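Local coordinates for protein LacI family sugar-binding transcriptional regulator (Enterococcus faecalis V583, PDB 4RK0) that binds ribose in its effector-binding core and, as a LacI-family regulator, probably controls transcription by binding operator DNA, at the alpha-D-ribofuranose site and the interface of chains A and B. Residues are numbered along the deposited sequence; one frame, centred on the assembly and turned at random. Chains: chain A/B, LacI family sugar-binding transcriptional regulator.

Contact 1: the alpha-D-ribofuranose site. Residues chain A 19, 21-22, 94-95, 139-140, 143, 162, 186, 214, 231. With RIB (alpha-D-ribofuranose), chain C.
This is the effector pocket of the LacI-family core, in the cleft between the two subdomains of the periplasmic-binding-protein fold. The sugar, alpha-D-ribofuranose (RIB), is wholly buried. Two carboxylates grip opposite ends of its hydroxyl row. A:Asp94 takes the anomeric end: A:Asp94 OD1 accepts from hydroxyl RIB O2 at 2.6 Å through its syn lone pair, and OD2 is met by the anomeric RIB O1 from above the carboxylate plane. A:Asp214 OD1 accepts from RIB O3 at 2.6 Å, also on the syn lone pair. Between them A:Arg143 arrives end-on, its chain extended from CG to NE. NH1 and NH2 both reach RIB O3, and A:Arg143 NH2 also donates to RIB O2 at 2.9 Å, all near the guanidinium plane. The positive guanidinium between the two acids probably favours their carboxylate form. A:Gln231 NE2 adds an almost straight bond to RIB O2 (174° at H) and also donates to A:Asp214 OD1, so it helps position that acid. A:Asn139 ND2 donates to RIB O1 in its amide plane at 2.9 Å. A:Gln95 NE2 donates to the ring oxygen RIB O4. The face of A:Phe21 lies against the sugar, A:Phe21 CE2 3.4 Å from RIB C2, with CG anti to the backbone N (chi1 179°). A:Phe22 meets the furanose edge-to-face. At the other end, A:Asn186 ND2 donates to the C5 hydroxyl RIB O5 at 2.9 Å, and a water joins RIB O5 to A:Asp214 OD2 and A:Asn19 OD1.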
loop_
_atom_site.group_PDB
_atom_site.type_symbol
_atom_site.label_atom_id
_atom_site.label_comp_id
_atom_site.label_asym_id
_atom_site.label_seq_id
_atom_site.Cartn_x
_atom_site.Cartn_y
_atom_site.Cartn_z
ATOM N N ASN A 19 -0.561 -1.879 -4.510
ATOM C CA ASN A 19 -2.004 -1.839 -4.563
ATOM C C ASN A 19 -2.460 -2.155 -3.136
ATOM O O ASN A 19 -2.113 -3.213 -2.589
ATOM C CB ASN A 19 -2.508 -2.890 -5.530
ATOM C CG ASN A 19 -4.007 -2.968 -5.595
ATOM O OD1 ASN A 19 -4.738 -2.469 -4.747
ATOM N ND2 ASN A 19 -4.476 -3.637 -6.618
ATOM N N PHE A 21 -4.982 -3.346 -2.047
ATOM C CA PHE A 21 -5.579 -4.681 -2.015
ATOM C C PHE A 21 -4.578 -5.742 -1.594
ATOM O O PHE A 21 -4.875 -6.554 -0.698
ATOM C CB PHE A 21 -6.213 -5.058 -3.354
ATOM C CG PHE A 21 -6.804 -6.431 -3.364
ATOM C CD1 PHE A 21 -8.057 -6.638 -2.852
ATOM C CD2 PHE A 21 -6.081 -7.509 -3.824
ATOM C CE1 PHE A 21 -8.621 -7.903 -2.821
ATOM C CE2 PHE A 21 -6.619 -8.782 -3.767
ATOM C CZ PHE A 21 -7.918 -8.969 -3.270
ATOM N N PHE A 22 -3.416 -5.786 -2.235
ATOM C CA PHE A 22 -2.452 -6.861 -1.954
ATOM C C PHE A 22 -1.701 -6.605 -0.675
ATOM O O PHE A 22 -1.299 -7.531 -0.007
ATOM C CB PHE A 22 -1.489 -7.060 -3.093
ATOM C CG PHE A 22 -2.149 -7.603 -4.319
ATOM C CD1 PHE A 22 -2.720 -8.857 -4.308
ATOM C CD2 PHE A 22 -2.298 -6.820 -5.434
ATOM C CE1 PHE A 22 -3.366 -9.321 -5.418
ATOM C CE2 PHE A 22 -2.906 -7.284 -6.543
ATOM C CZ PHE A 22 -3.454 -8.545 -6.539
ATOM N N ASP A 94 -6.865 -15.470 -6.255
ATOM C CA ASP A 94 -6.865 -14.189 -6.940
ATOM C C ASP A 94 -6.542 -14.365 -8.434
ATOM O O ASP A 94 -7.300 -15.060 -9.131
ATOM C CB ASP A 94 -5.920 -13.212 -6.262
ATOM C CG ASP A 94 -6.341 -11.754 -6.535
ATOM O OD1 ASP A 94 -7.505 -11.403 -6.230
ATOM O OD2 ASP A 94 -5.564 -11.004 -7.124
ATOM N N GLN A 95 -5.477 -13.731 -8.924
ATOM C CA GLN A 95 -5.125 -13.792 -10.367
ATOM C C GLN A 95 -4.575 -15.134 -10.787
ATOM O O GLN A 95 -4.490 -15.374 -11.975
ATOM C CB GLN A 95 -4.092 -12.741 -10.754
ATOM C CG GLN A 95 -4.594 -11.348 -10.386
ATOM C CD GLN A 95 -3.730 -10.225 -10.936
ATOM O OE1 GLN A 95 -2.788 -10.448 -11.681
ATOM N NE2 GLN A 95 -4.065 -9.011 -10.567
ATOM N N ASN A 139 -10.132 -14.214 -12.746
ATOM C CA ASN A 139 -10.948 -13.640 -11.708
ATOM C C ASN A 139 -11.503 -12.287 -12.131
ATOM O O ASN A 139 -12.675 -11.997 -11.928
ATOM C CB ASN A 139 -10.168 -13.587 -10.373
ATOM C CG ASN A 139 -8.973 -12.617 -10.393
ATOM O OD1 ASN A 139 -8.173 -12.554 -11.349
ATOM N ND2 ASN A 139 -8.811 -11.896 -9.291
ATOM N N ILE A 140 -10.680 -11.499 -12.809
ATOM C CA ILE A 140 -11.099 -10.185 -13.254
ATOM C C ILE A 140 -12.072 -10.298 -14.420
ATOM O O ILE A 140 -13.100 -9.632 -14.414
ATOM C CB ILE A 140 -9.891 -9.302 -13.592
ATOM C CG1 ILE A 140 -9.174 -8.983 -12.276
ATOM C CG2 ILE A 140 -10.364 -8.054 -14.303
ATOM C CD1 ILE A 140 -7.777 -8.427 -12.417
ATOM N N ARG A 143 -15.637 -10.709 -13.538
ATOM C CA ARG A 143 -16.425 -9.544 -13.173
ATOM C C ARG A 143 -17.153 -8.975 -14.380
ATOM O O ARG A 143 -18.320 -8.568 -14.306
ATOM C CB ARG A 143 -15.534 -8.464 -12.571
ATOM C CG ARG A 143 -14.905 -8.839 -11.247
ATOM C CD ARG A 143 -13.797 -7.888 -10.810
ATOM N NE ARG A 143 -12.966 -8.536 -9.803
ATOM C CZ ARG A 143 -11.834 -8.058 -9.325
ATOM N NH1 ARG A 143 -11.413 -6.831 -9.682
ATOM N NH2 ARG A 143 -11.150 -8.775 -8.437
ATOM N N LEU A 162 -4.128 -2.031 -15.466
ATOM C CA LEU A 162 -4.762 -2.238 -14.154
ATOM C C LEU A 162 -4.007 -1.453 -13.088
ATOM O O LEU A 162 -3.153 -1.997 -12.366
ATOM C CB LEU A 162 -4.729 -3.738 -13.827
ATOM C CG LEU A 162 -5.432 -4.202 -12.544
ATOM C CD1 LEU A 162 -6.902 -3.925 -12.649
ATOM C CD2 LEU A 162 -5.175 -5.713 -12.424
ATOM N N ASN A 186 -11.217 -2.196 -10.977
ATOM C CA ASN A 186 -10.734 -2.117 -9.604
ATOM C C ASN A 186 -10.716 -0.665 -9.121
ATOM O O ASN A 186 -10.879 0.269 -9.929
ATOM C CB ASN A 186 -9.420 -2.846 -9.353
ATOM C CG ASN A 186 -8.196 -2.086 -9.805
ATOM O OD1 ASN A 186 -8.256 -1.186 -10.642
ATOM N ND2 ASN A 186 -7.054 -2.485 -9.263
ATOM N N ASP A 214 -13.336 -3.457 -5.008
ATOM C CA ASP A 214 -12.421 -3.932 -3.942
ATOM C C ASP A 214 -12.820 -3.415 -2.564
ATOM O O ASP A 214 -12.724 -4.129 -1.569
ATOM C CB ASP A 214 -10.952 -3.572 -4.117
ATOM C CG ASP A 214 -10.234 -4.358 -5.225
ATOM O OD1 ASP A 214 -10.717 -5.438 -5.640
ATOM O OD2 ASP A 214 -9.106 -3.928 -5.594
ATOM N N GLN A 231 -14.535 -6.680 -1.512
ATOM C CA GLN A 231 -13.928 -7.997 -1.295
ATOM C C GLN A 231 -13.420 -8.081 0.129
ATOM O O GLN A 231 -12.850 -7.127 0.607
ATOM C CB GLN A 231 -12.704 -8.210 -2.191
ATOM C CG GLN A 231 -12.999 -8.271 -3.685
ATOM C CD GLN A 231 -11.859 -8.918 -4.426
ATOM O OE1 GLN A 231 -11.567 -10.105 -4.210
ATOM N NE2 GLN A 231 -11.165 -8.145 -5.262
HETATM O O5 RIB C . -7.372 -4.401 -7.060
HETATM C C5 RIB C . -6.400 -5.363 -7.442
HETATM C C4 RIB C . -7.138 -6.364 -8.220
HETATM O O4 RIB C . -6.299 -7.378 -8.831
HETATM C C3 RIB C . -8.030 -6.839 -7.089
HETATM O O3 RIB C . -9.337 -6.506 -7.561
HETATM C C2 RIB C . -7.613 -8.309 -6.992
HETATM O O2 RIB C . -8.726 -9.167 -6.946
HETATM C C1 RIB C . -6.595 -8.584 -8.113
HETATM O O1 RIB C . -6.944 -9.715 -8.894
HETATM O O HOH W 1 -7.610 -1.549 -5.848
#

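Contact 2: the interface of chains A and B. Residues chain A 164-165, 191-192, 218, 222; chain B 217-218, 221-222.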
loop_
_atom_site.group_PDB
_atom_site.type_symbol
_atom_site.label_atom_id
_atom_site.label_comp_id
_atom_site.label_asym_id
_atom_site.label_seq_id
_atom_site.Cartn_x
_atom_site.Cartn_y
_atom_site.Cartn_z
ATOM N N LYS A 164 -3.716 3.008 -11.300
ATOM C CA LYS A 164 -4.213 4.375 -11.278
ATOM C C LYS A 164 -3.859 5.080 -12.581
ATOM O O LYS A 164 -4.685 5.739 -13.157
ATOM C CB LYS A 164 -3.664 5.136 -10.071
ATOM C CG LYS A 164 -4.118 4.632 -8.718
ATOM C CD LYS A 164 -3.789 5.613 -7.587
ATOM C CE LYS A 164 -2.339 5.576 -7.142
ATOM N NZ LYS A 164 -1.800 4.211 -6.904
ATOM N N THR A 165 -2.630 4.924 -13.076
ATOM C CA THR A 165 -2.246 5.553 -14.347
ATOM C C THR A 165 -3.106 5.035 -15.485
ATOM O O THR A 165 -3.469 5.765 -16.420
ATOM C CB THR A 165 -0.740 5.275 -14.637
ATOM O OG1 THR A 165 0.060 5.894 -13.623
ATOM C CG2 THR A 165 -0.320 5.794 -16.006
ATOM N N PHE A 191 -9.736 5.462 -9.163
ATOM C CA PHE A 191 -9.001 6.658 -8.702
ATOM C C PHE A 191 -8.369 7.399 -9.870
ATOM O O PHE A 191 -8.327 8.657 -9.903
ATOM C CB PHE A 191 -7.958 6.343 -7.627
ATOM C CG PHE A 191 -8.511 5.656 -6.413
ATOM C CD1 PHE A 191 -9.836 5.852 -6.003
ATOM C CD2 PHE A 191 -7.708 4.791 -5.689
ATOM C CE1 PHE A 191 -10.350 5.195 -4.896
ATOM C CE2 PHE A 191 -8.219 4.127 -4.593
ATOM C CZ PHE A 191 -9.542 4.335 -4.200
ATOM N N GLY A 192 -7.930 6.657 -10.864
ATOM C CA GLY A 192 -7.334 7.251 -12.063
ATOM C C GLY A 192 -8.339 8.041 -12.854
ATOM O O GLY A 192 -8.057 9.145 -13.300
ATOM N N MET A 218 -8.891 3.698 0.808
ATOM C CA MET A 218 -8.953 4.993 0.122
ATOM C C MET A 218 -10.319 5.381 -0.452
ATOM O O MET A 218 -10.508 6.547 -0.788
ATOM C CB MET A 218 -7.910 5.099 -1.014
ATOM C CG MET A 218 -6.532 5.649 -0.613
ATOM S SD MET A 218 -6.460 7.176 0.347
ATOM C CE MET A 218 -6.520 8.470 -0.829
ATOM N N VAL A 222 -11.462 9.686 -1.118
ATOM C CA VAL A 222 -11.590 10.397 -2.377
ATOM C C VAL A 222 -12.914 11.185 -2.376
ATOM O O VAL A 222 -13.759 10.969 -1.509
ATOM C CB VAL A 222 -11.452 9.456 -3.563
ATOM C CG1 VAL A 222 -10.005 8.951 -3.621
ATOM C CG2 VAL A 222 -12.421 8.259 -3.477
ATOM N N ASP B 217 2.041 8.113 -4.052
ATOM C CA ASP B 217 1.330 8.151 -5.351
ATOM C C ASP B 217 -0.021 8.866 -5.248
ATOM O O ASP B 217 -0.441 9.660 -6.114
ATOM C CB ASP B 217 1.078 6.693 -5.807
ATOM C CG ASP B 217 1.365 6.461 -7.276
ATOM O OD1 ASP B 217 1.791 7.405 -7.963
ATOM O OD2 ASP B 217 1.181 5.313 -7.739
ATOM N N MET B 218 -0.730 8.531 -4.183
ATOM C CA MET B 218 -2.119 8.995 -4.007
ATOM C C MET B 218 -2.207 10.542 -3.919
ATOM O O MET B 218 -3.266 11.112 -4.093
ATOM C CB MET B 218 -2.772 8.361 -2.761
ATOM C CG MET B 218 -3.681 7.147 -2.974
ATOM S SD MET B 218 -4.810 7.080 -4.378
ATOM C CE MET B 218 -6.171 8.134 -3.990
ATOM N N TYR B 221 -4.060 12.017 -6.747
ATOM C CA TYR B 221 -5.390 11.517 -7.020
ATOM C C TYR B 221 -6.449 11.986 -6.025
ATOM O O TYR B 221 -7.622 11.627 -6.133
ATOM C CB TYR B 221 -5.323 9.981 -7.054
ATOM C CG TYR B 221 -4.437 9.459 -8.144
ATOM C CD1 TYR B 221 -4.950 9.203 -9.403
ATOM C CD2 TYR B 221 -3.088 9.276 -7.933
ATOM C CE1 TYR B 221 -4.141 8.776 -10.424
ATOM C CE2 TYR B 221 -2.260 8.832 -8.943
ATOM C CZ TYR B 221 -2.793 8.593 -10.199
ATOM O OH TYR B 221 -1.968 8.164 -11.226
ATOM N N VAL B 222 -6.038 12.775 -5.035
ATOM C CA VAL B 222 -6.996 13.416 -4.146
ATOM C C VAL B 222 -7.349 14.770 -4.711
ATOM O O VAL B 222 -6.739 15.231 -5.673
ATOM C CB VAL B 222 -6.463 13.499 -2.729
ATOM C CG1 VAL B 222 -6.328 12.071 -2.202
ATOM C CG2 VAL B 222 -5.148 14.273 -2.671
#
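This patch belongs to the two-fold interface between two copies of the same protein, so the same set of touches recurs with the chains swapped. On chain A it uses the start of helix 164-175, A:Phe191 and A:Gly192 from within helix 187-199, A:Met218 of the 3-10 helix 217-220 and A:Val222 just beyond it. Chain B offers its own 3-10 helix 217-220 and the two residues B:Tyr221 and B:Val222. The tight part is mostly apolar. A:Lys164 runs aslant over the ring of B:Tyr221 and lays its aliphatic chain on one face. A:Lys164 CD stands over the ring centre, 3.8 Å from the centroid of the B:Tyr221 ring, in a CH-pi contact. A:Lys164 CB touches B:Tyr221 CZ, the ring carbon bearing the hydroxyl, at 3.6 Å. The lysine chain leaves the helix with CG beside the backbone N (chi1 -65°) and then bends at chi3 and chi4. B:Met218 lies roughly perpendicular to A:Lys164, and B:Met218 SD is 3.7 Å from A:Lys164 CD. B:Met218 SD also packs against A:Phe191 CD2 at 3.9 Å, so it is wedged between a lysine chain and an aromatic rim. B:Tyr221 CD1 sits 3.5 Å from the backbone carbonyl O of A:Phe191. The methionines A:Met218 and B:Met218 meet tip to tip, both bent at chi2 and chi3. A:Val222 CG1 packs on the methyl CE of B:Met218, and B:Val222 CG1 on that of A:Met218. The polar side is looser. A:Lys164 NZ makes a salt bridge of 3.3 Å with B:Asp217 OD2, weak as a hydrogen bond. The two side chains run antiparallel alongside one another, and the aspartate is poorly ordered. The patch therefore relies mainly on apolar packing, and probably helps hold the dimer typical of LacI-family regulators.

The centres of contact 1 and contact 2 lie about 16 Å apart. They share no residue, but neighbouring parts of chain A serve both. A:Asn186 binds sugar just before helix 187-199, which carries A:Phe191 and A:Gly192 into the interface. A:Leu162 lines the pocket just before helix 164-175, which begins with A:Lys164. A:Asp214 likewise precedes the 3-10 helix 217-220 that holds A:Met218. Sugar binding could thus be felt at the dimer contact through these short connections, as expected for an allosteric regulator, although this structure alone does not show such a change.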